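Local coordinates for protein kojibiose phosphorylase (Gut metagenome, PDB 6W0P) that belongs to the family 65 glycoside hydrolases and phosphorylases, pairing a mutarotase-like beta-sandwich domain with a helical catalytic barrel, at residues A[407-410]-A[411-414]; A[475-478]-A[479-482]; A[588-591]-A[592-595]; A[664-667]-A[668-671]. One frame throughout, in Å; residues are numbered along the deposited sequence.

Contact 1 of 4, residues A[407-410]-A[411-414]; sequences CNLW and QHAS
The carbonyl of L409, the N-cap residue, receives two amides from the first turn of the short helix 410-413. A413 N approaches in the carbonyl plane at 2.9 Å from L409 O with an N-H...O angle of 179°, whereas H412 N, 3.0 Å from the same L409 O, comes from above that plane. One residue on, S414 N donates to W410 O over 2.7 Å. W410 and Q411 carry the side-chain contact. With chi1 of 73°, the indole lies between its own backbone N and carbonyl carbon, which puts one ring face over the amide N of Q411. The Q411 chain bends at chi2 and passes across the indole at about a right angle; its CG makes a CH-pi contact with the six-membered ring of W410, 4.1 Å from the centroid. The amide plane is nearly parallel to the ring, 15° away, and OE1 of Q411 lies 3.5 Å from W410 CD1. Before the helix, SG of C407 packs at 4.2 Å against A413 CB. The same sulfur accepts a hydrogen bond from L409 N. R385 of helix 379-388 hydrogen-bonds to A413 O, and the loop residue M482 packs on W410. On the second subunit, Y576 meets the W410 indole edge-to-face, so this turn forms part of the dimer interface.

Contact 2 of 4, residues A[475-478]-A[479-482]; sequences GPDE and FKLM
D477 and K480 close a type I beta turn through a weak backbone bond, K480 N to D477 O at 3.3 Å, in a segment without regular helix or strand. E478 and F479 occupy the corners. The D477 carboxylate reinforces the reversal from its side: OD1 of D477 accepts the amide of F479 at 3.0 Å, the N-H reaching it from above the carboxylate plane, 62° out. Because CG of D477 is trans to its backbone N (chi1 169°), the carboxylate is carried forward, beside its own carbonyl, to the amide of F479. A side-chain oxygen accepting the main-chain N-H two residues ahead is the defining bond of an Asx turn, here superimposed on the beta turn in the loop between strand 468-469 and helix 487-504 of the catalytic domain. The F479 ring stands 75° from the carboxylate plane, and D477 OD1 also touches F479 CB at 3.3 Å. The aliphatic part of K480 slants past D477, its CG lying 3.7 Å from D477 OD2. Bends at chi2 and chi4 fold the lysine chain back, and NZ of K480 donates to F479 O at 3.0 Å. Water 1 bridges the two charged groups, donating to D477 OD2 and accepting from K480 NZ, both at 2.7 Å. Q548 also binds D477 OD2, while K586 N meets OD1; K480 NZ has further acceptors in the carbonyls of Y580 and T582. L481 packs on W410 of the second subunit.

Contact 3 of 4, residues A[588-591]-A[592-595]; sequences PDVL and MFMF
A chi1 of 74° places the F593 ring between its own backbone N and carbonyl carbon, folding it back over V590, while V590 holds CG1 trans to its backbone N at 166°. The two side chains then run side by side in the same direction, with CG1 of V590 4.2 Å from F593 CE2. One face of the phenyl ring lies against V590 O, 3.4 Å above the plane and displaced toward the rim. V590 CG1 also reaches M594, whose SD is 3.9 Å away, so this methyl group meets both residues from the following turn. At the start of the helix, CB of P588 packs at 4.0 Å on CB of M592, and the M592 chain then turns away through its bend at chi2.

The backbone supplies the frame. D589 is the N-cap residue by position, yet its side chain makes no capping bond, and its carbonyl receives only weak bonds from the amides of M592 and F593. Regular helical bonding follows: M594 N to V590 O at 3.1 Å and F595 N to L591 O at 2.9 Å. The D589 carboxylate instead binds D477 N and N486. F593 stacks on F491 of helix 487-504 and meets F546 edge-to-face, while V590 and M594 touch N609 of helix 603-613. Across these two segments the side chains meet through apolar carbon and sulfur alone, so the directional bonds between 588-591 and 592-595 are all backbone ones, and the D589 carboxylate spends its polarity on the neighbouring loop.

Contact 4 of 4, residues A[664-667]-A[668-671]; sequences IHMT and SIAA
I664 and I669 cross obliquely at the start of helix 666-680, a helix of the catalytic domain, which in this family is an (alpha/alpha)6 barrel; their terminal CD1 methyls are 3.8 Å apart. I664 approaches from the residues preceding the helix. On I669, CG1 lies opposite the carbonyl carbon (chi1 -73°), which directs CD1 back toward the N-terminal end, alongside H665 O. The other branch of I669, CG2, serves a second neighbour: M666, bent at chi2 and chi3, slants across it and sets CE 4.0 Å from CG2. I669 thus uses two separate branches for two partners. H665, at the N-cap position, lays its CB against that of S668 at 3.8 Å, while its imidazole leads away, ND1 hydrogen-bonding to D652 OD1. T667 OG1 hydrogen-bonds to D351 of helix 351-361. Underneath, I669 N bonds to H665 O at 2.9 Å, A670 N to M666 O at 2.9 Å and A671 N to T667 O at 2.8 Å. M666 and A670 face M321 of helix 308-324. The carbonyl that takes the first of these bonds is also touched by the I669 side chain, CG1 of I669 lying 3.2 Å from H665 O.

All four contacts fall within the family 65 central catalytic domain and follow along the chain in numerical order. Contacts 1, 2 and 3 form a touching series: the centres of contacts 1 and 2 are about 12 Å apart, those of contacts 2 and 3 about 13 Å. The loop 475-482 is the intermediary, reaching helix 410-413 through E478, L481 and M482 and the start of helix 590-596 through P476 and D477. Contact 4, on helix 666-680, stands apart near the centre of the chain, its nearest atoms about 8 Å from contact 3. Contacts 1 and 2 also touch the second subunit, so the series leads from the dimer interface to 588-595, which no other chain touches.

Contact 1 of 4, residues A[407-410]-A[411-414]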
loop_
_atom_site.group_PDB
_atom_site.type_symbol
_atom_site.label_atom_id
_atom_site.label_comp_id
_atom_site.label_asym_id
_atom_site.label_seq_id
_atom_site.Cartn_x
_atom_site.Cartn_y
_atom_site.Cartn_z
ATOM N N CYS A 407 5.231 9.786 6.847
ATOM C CA CYS A 407 5.421 8.559 6.041
ATOM C C CYS A 407 4.074 7.848 5.875
ATOM O O CYS A 407 3.479 7.420 6.892
ATOM C CB CYS A 407 6.417 7.628 6.710
ATOM S SG CYS A 407 6.552 6.051 5.842
ATOM N N ASN A 408 3.623 7.687 4.634
ATOM C CA ASN A 408 2.283 7.122 4.321
ATOM C C ASN A 408 2.429 5.651 3.918
ATOM O O ASN A 408 1.407 5.056 3.452
ATOM C CB ASN A 408 1.533 7.962 3.281
ATOM C CG ASN A 408 2.147 7.928 1.896
ATOM O OD1 ASN A 408 3.081 7.182 1.650
ATOM N ND2 ASN A 408 1.632 8.738 0.988
ATOM N N LEU A 409 3.625 5.073 4.087
ATOM C CA LEU A 409 3.835 3.617 3.869
ATOM C C LEU A 409 3.651 2.922 5.217
ATOM O O LEU A 409 4.587 2.958 6.049
ATOM C CB LEU A 409 5.217 3.341 3.253
ATOM C CG LEU A 409 5.464 3.950 1.864
ATOM C CD1 LEU A 409 6.864 3.619 1.352
ATOM C CD2 LEU A 409 4.425 3.474 0.852
ATOM N N TRP A 410 2.497 2.294 5.423
ATOM C CA TRP A 410 2.200 1.557 6.687
ATOM C C TRP A 410 3.344 0.571 7.011
ATOM O O TRP A 410 3.671 0.448 8.202
ATOM C CB TRP A 410 0.836 0.860 6.614
ATOM C CG TRP A 410 0.835 -0.345 5.732
ATOM C CD1 TRP A 410 0.468 -0.400 4.420
ATOM C CD2 TRP A 410 1.241 -1.671 6.097
ATOM N NE1 TRP A 410 0.644 -1.665 3.936
ATOM C CE2 TRP A 410 1.136 -2.461 4.937
ATOM C CE3 TRP A 410 1.698 -2.260 7.278
ATOM C CZ2 TRP A 410 1.430 -3.820 4.939
ATOM C CZ3 TRP A 410 2.026 -3.597 7.276
ATOM C CH2 TRP A 410 1.892 -4.364 6.115
ATOM N N GLN A 411 3.919 -0.067 5.977
ATOM C CA GLN A 411 4.996 -1.087 6.045
ATOM C C GLN A 411 6.186 -0.576 6.860
ATOM O O GLN A 411 6.993 -1.431 7.239
ATOM C CB GLN A 411 5.613 -1.419 4.676
ATOM C CG GLN A 411 4.688 -2.077 3.682
ATOM C CD GLN A 411 4.133 -1.082 2.685
ATOM O OE1 GLN A 411 3.639 -0.002 3.060
ATOM N NE2 GLN A 411 4.177 -1.467 1.410
ATOM N N HIS A 412 6.387 0.740 6.916
ATOM C CA HIS A 412 7.429 1.387 7.736
ATOM C C HIS A 412 6.759 2.071 8.922
ATOM O O HIS A 412 7.230 1.817 10.067
ATOM C CB HIS A 412 8.331 2.357 6.941
ATOM C CG HIS A 412 9.056 1.723 5.801
ATOM N ND1 HIS A 412 9.559 2.466 4.733
ATOM C CD2 HIS A 412 9.236 0.431 5.477
ATOM C CE1 HIS A 412 10.050 1.653 3.827
ATOM N NE2 HIS A 412 9.859 0.392 4.256
ATOM N N ALA A 413 5.730 2.895 8.676
ATOM C CA ALA A 413 5.145 3.801 9.704
ATOM C C ALA A 413 4.439 3.011 10.806
ATOM O O ALA A 413 4.438 3.513 11.931
ATOM C CB ALA A 413 4.214 4.840 9.111
ATOM N N SER A 414 3.896 1.832 10.515
ATOM C CA SER A 414 3.149 1.008 11.505
ATOM C C SER A 414 4.081 -0.022 12.154
ATOM O O SER A 414 3.664 -0.661 13.156
ATOM C CB SER A 414 1.959 0.332 10.894
ATOM O OG SER A 414 1.044 1.293 10.385
#

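Contact 2 of 4, residues A[475-478]-A[479-482]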
loop_
_atom_site.group_PDB
_atom_site.type_symbol
_atom_site.label_atom_id
_atom_site.label_comp_id
_atom_site.label_asym_id
_atom_site.label_seq_id
_atom_site.Cartn_x
_atom_site.Cartn_y
_atom_site.Cartn_z
ATOM N N GLY A 475 12.718 -3.917 11.860
ATOM C CA GLY A 475 13.906 -3.290 12.445
ATOM C C GLY A 475 14.499 -2.313 11.446
ATOM O O GLY A 475 13.879 -2.015 10.429
ATOM N N PRO A 476 15.719 -1.787 11.689
ATOM C CA PRO A 476 16.390 -0.962 10.682
ATOM C C PRO A 476 16.546 -1.661 9.315
ATOM O O PRO A 476 16.517 -0.948 8.317
ATOM C CB PRO A 476 17.751 -0.641 11.331
ATOM C CG PRO A 476 17.511 -0.804 12.830
ATOM C CD PRO A 476 16.482 -1.909 12.940
ATOM N N ASP A 477 16.689 -2.992 9.285
ATOM C CA ASP A 477 16.758 -3.793 8.032
ATOM C C ASP A 477 15.350 -3.809 7.442
ATOM O O ASP A 477 14.504 -4.586 7.905
ATOM C CB ASP A 477 17.272 -5.230 8.219
ATOM C CG ASP A 477 17.083 -6.089 6.973
ATOM O OD1 ASP A 477 17.030 -5.495 5.892
ATOM O OD2 ASP A 477 16.948 -7.355 7.087
ATOM N N GLU A 478 15.105 -2.964 6.458
ATOM C CA GLU A 478 13.751 -2.798 5.884
ATOM C C GLU A 478 13.400 -3.975 4.981
ATOM O O GLU A 478 12.273 -3.971 4.456
ATOM C CB GLU A 478 13.661 -1.476 5.130
ATOM C CG GLU A 478 13.941 -0.298 6.034
ATOM C CD GLU A 478 13.763 1.043 5.362
ATOM O OE1 GLU A 478 13.490 1.064 4.164
ATOM O OE2 GLU A 478 13.862 2.029 6.052
ATOM N N PHE A 479 14.288 -4.948 4.831
ATOM C CA PHE A 479 14.028 -6.146 4.009
ATOM C C PHE A 479 13.336 -7.217 4.847
ATOM O O PHE A 479 13.101 -8.284 4.300
ATOM C CB PHE A 479 15.316 -6.625 3.350
ATOM C CG PHE A 479 15.901 -5.661 2.347
ATOM C CD1 PHE A 479 15.167 -4.588 1.847
ATOM C CD2 PHE A 479 17.172 -5.885 1.829
ATOM C CE1 PHE A 479 15.710 -3.719 0.905
ATOM C CE2 PHE A 479 17.700 -5.043 0.858
ATOM C CZ PHE A 479 16.979 -3.949 0.417
ATOM N N LYS A 480 12.953 -6.919 6.089
ATOM C CA LYS A 480 12.225 -7.865 6.984
ATOM C C LYS A 480 10.974 -7.184 7.544
ATOM O O LYS A 480 11.123 -6.294 8.430
ATOM C CB LYS A 480 13.147 -8.382 8.088
ATOM C CG LYS A 480 14.042 -9.518 7.632
ATOM C CD LYS A 480 13.267 -10.788 7.313
ATOM C CE LYS A 480 13.973 -11.667 6.309
ATOM N NZ LYS A 480 14.367 -10.916 5.089
ATOM N N LEU A 481 9.808 -7.623 7.066
ATOM C CA LEU A 481 8.483 -6.983 7.295
ATOM C C LEU A 481 7.519 -7.921 8.041
ATOM O O LEU A 481 7.335 -9.059 7.608
ATOM C CB LEU A 481 7.915 -6.564 5.935
ATOM C CG LEU A 481 6.446 -6.137 5.925
ATOM C CD1 LEU A 481 6.193 -4.981 6.884
ATOM C CD2 LEU A 481 6.000 -5.781 4.519
ATOM N N MET A 482 6.905 -7.434 9.122
ATOM C CA MET A 482 5.877 -8.160 9.915
ATOM C C MET A 482 6.555 -9.402 10.493
ATOM O O MET A 482 5.972 -10.520 10.472
ATOM C CB MET A 482 4.655 -8.573 9.083
ATOM C CG MET A 482 3.827 -7.406 8.539
ATOM S SD MET A 482 3.061 -6.380 9.796
ATOM C CE MET A 482 2.232 -7.615 10.804
HETATM O O HOH W 1 16.653 -9.426 5.359
#

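Contact 3 of 4, residues A[588-591]-A[592-595]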
loop_
_atom_site.group_PDB
_atom_site.type_symbol
_atom_site.label_atom_id
_atom_site.label_comp_id
_atom_site.label_asym_id
_atom_site.label_seq_id
_atom_site.Cartn_x
_atom_site.Cartn_y
_atom_site.Cartn_z
ATOM N N PRO A 588 22.623 -2.227 8.693
ATOM C CA PRO A 588 22.824 -2.764 10.033
ATOM C C PRO A 588 21.514 -2.885 10.818
ATOM O O PRO A 588 20.774 -1.916 10.928
ATOM C CB PRO A 588 23.781 -1.753 10.663
ATOM C CG PRO A 588 24.551 -1.222 9.472
ATOM C CD PRO A 588 23.526 -1.118 8.362
ATOM N N ASP A 589 21.267 -4.069 11.369
ATOM C CA ASP A 589 20.125 -4.327 12.279
ATOM C C ASP A 589 20.725 -4.824 13.602
ATOM O O ASP A 589 20.887 -4.002 14.518
ATOM C CB ASP A 589 19.127 -5.235 11.556
ATOM C CG ASP A 589 17.738 -5.225 12.143
ATOM O OD1 ASP A 589 17.642 -5.519 13.358
ATOM O OD2 ASP A 589 16.754 -4.918 11.383
ATOM N N VAL A 590 21.178 -6.079 13.656
ATOM C CA VAL A 590 21.954 -6.598 14.822
ATOM C C VAL A 590 23.184 -5.699 15.020
ATOM O O VAL A 590 23.470 -5.300 16.175
ATOM C CB VAL A 590 22.356 -8.065 14.621
ATOM C CG1 VAL A 590 23.426 -8.497 15.623
ATOM C CG2 VAL A 590 21.155 -8.977 14.682
ATOM N N LEU A 591 23.911 -5.411 13.939
ATOM C CA LEU A 591 25.204 -4.671 13.993
ATOM C C LEU A 591 24.943 -3.214 14.390
ATOM O O LEU A 591 25.865 -2.558 14.918
ATOM C CB LEU A 591 25.917 -4.779 12.640
ATOM C CG LEU A 591 26.505 -6.147 12.300
ATOM C CD1 LEU A 591 27.522 -6.024 11.170
ATOM C CD2 LEU A 591 27.147 -6.815 13.523
ATOM N N MET A 592 23.728 -2.720 14.148
ATOM C CA MET A 592 23.314 -1.379 14.617
ATOM C C MET A 592 23.287 -1.357 16.157
ATOM O O MET A 592 23.907 -0.473 16.727
ATOM C CB MET A 592 21.934 -1.003 14.084
ATOM C CG MET A 592 21.643 0.455 14.259
ATOM S SD MET A 592 22.748 1.426 13.200
ATOM C CE MET A 592 22.616 3.027 13.989
ATOM N N PHE A 593 22.592 -2.265 16.840
ATOM C CA PHE A 593 22.534 -2.148 18.321
ATOM C C PHE A 593 23.911 -2.511 18.900
ATOM O O PHE A 593 24.273 -1.982 19.928
ATOM C CB PHE A 593 21.342 -2.887 18.933
ATOM C CG PHE A 593 21.439 -4.383 18.978
ATOM C CD1 PHE A 593 22.211 -5.009 19.940
ATOM C CD2 PHE A 593 20.709 -5.160 18.099
ATOM C CE1 PHE A 593 22.290 -6.391 20.001
ATOM C CE2 PHE A 593 20.763 -6.540 18.173
ATOM C CZ PHE A 593 21.559 -7.151 19.123
ATOM N N MET A 594 24.674 -3.356 18.224
ATOM C CA MET A 594 26.024 -3.724 18.677
ATOM C C MET A 594 26.928 -2.491 18.558
ATOM O O MET A 594 27.682 -2.225 19.510
ATOM C CB MET A 594 26.540 -4.925 17.895
ATOM C CG MET A 594 25.744 -6.186 18.235
ATOM S SD MET A 594 26.531 -7.752 17.786
ATOM C CE MET A 594 27.718 -7.863 19.129
ATOM N N PHE A 595 26.768 -1.672 17.506
ATOM C CA PHE A 595 27.495 -0.379 17.380
ATOM C C PHE A 595 27.089 0.574 18.514
ATOM O O PHE A 595 27.988 1.162 19.139
ATOM C CB PHE A 595 27.195 0.284 16.040
ATOM C CG PHE A 595 27.603 1.728 15.957
ATOM C CD1 PHE A 595 28.941 2.082 15.879
ATOM C CD2 PHE A 595 26.651 2.729 15.860
ATOM C CE1 PHE A 595 29.322 3.407 15.776
ATOM C CE2 PHE A 595 27.031 4.062 15.751
ATOM C CZ PHE A 595 28.363 4.396 15.728
#

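Contact 4 of 4, residues A[664-667]-A[668-671]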
loop_
_atom_site.group_PDB
_atom_site.type_symbol
_atom_site.label_atom_id
_atom_site.label_comp_id
_atom_site.label_asym_id
_atom_site.label_seq_id
_atom_site.Cartn_x
_atom_site.Cartn_y
_atom_site.Cartn_z
ATOM N N ILE A 664 22.012 17.279 -0.828
ATOM C CA ILE A 664 23.155 16.586 -0.171
ATOM C C ILE A 664 22.546 15.506 0.730
ATOM O O ILE A 664 21.331 15.640 1.088
ATOM C CB ILE A 664 24.034 17.592 0.600
ATOM C CG1 ILE A 664 23.297 18.238 1.779
ATOM C CG2 ILE A 664 24.592 18.642 -0.338
ATOM C CD1 ILE A 664 24.142 19.232 2.526
ATOM N N HIS A 665 23.331 14.483 1.055
ATOM C CA HIS A 665 22.943 13.349 1.927
ATOM C C HIS A 665 23.496 13.571 3.345
ATOM O O HIS A 665 24.688 13.275 3.601
ATOM C CB HIS A 665 23.447 12.041 1.332
ATOM C CG HIS A 665 22.954 11.739 -0.032
ATOM N ND1 HIS A 665 23.405 12.406 -1.124
ATOM C CD2 HIS A 665 22.110 10.789 -0.478
ATOM C CE1 HIS A 665 22.849 11.895 -2.196
ATOM N NE2 HIS A 665 22.053 10.910 -1.828
ATOM N N MET A 666 22.633 14.049 4.231
ATOM C CA MET A 666 23.024 14.580 5.551
ATOM C C MET A 666 23.627 13.437 6.388
ATOM O O MET A 666 24.691 13.628 6.968
ATOM C CB MET A 666 21.785 15.181 6.214
ATOM C CG MET A 666 22.041 16.432 7.010
ATOM S SD MET A 666 23.028 17.650 6.129
ATOM C CE MET A 666 24.436 17.682 7.233
ATOM N N THR A 667 22.984 12.273 6.438
ATOM C CA THR A 667 23.459 11.115 7.245
ATOM C C THR A 667 24.815 10.643 6.708
ATOM O O THR A 667 25.696 10.343 7.508
ATOM C CB THR A 667 22.462 9.958 7.271
ATOM O OG1 THR A 667 21.358 10.426 8.024
ATOM C CG2 THR A 667 23.014 8.723 7.950
ATOM N N SER A 668 24.963 10.588 5.399
ATOM C CA SER A 668 26.227 10.202 4.734
ATOM C C SER A 668 27.330 11.191 5.133
ATOM O O SER A 668 28.470 10.750 5.420
ATOM C CB SER A 668 26.064 10.120 3.251
ATOM O OG SER A 668 27.355 10.178 2.661
ATOM N N ILE A 669 26.984 12.471 5.213
ATOM C CA ILE A 669 27.911 13.557 5.617
ATOM C C ILE A 669 28.329 13.328 7.072
ATOM O O ILE A 669 29.547 13.383 7.324
ATOM C CB ILE A 669 27.256 14.930 5.343
ATOM C CG1 ILE A 669 27.256 15.193 3.837
ATOM C CG2 ILE A 669 27.947 16.061 6.090
ATOM C CD1 ILE A 669 26.479 16.392 3.423
ATOM N N ALA A 670 27.377 13.063 7.975
ATOM C CA ALA A 670 27.632 12.809 9.408
ATOM C C ALA A 670 28.491 11.552 9.540
ATOM O O ALA A 670 29.390 11.543 10.381
ATOM C CB ALA A 670 26.347 12.640 10.176
ATOM N N ALA A 671 28.213 10.538 8.724
ATOM C CA ALA A 671 28.853 9.206 8.792
ATOM C C ALA A 671 30.349 9.325 8.493
ATOM O O ALA A 671 31.089 8.468 8.968
ATOM C CB ALA A 671 28.194 8.256 7.829
#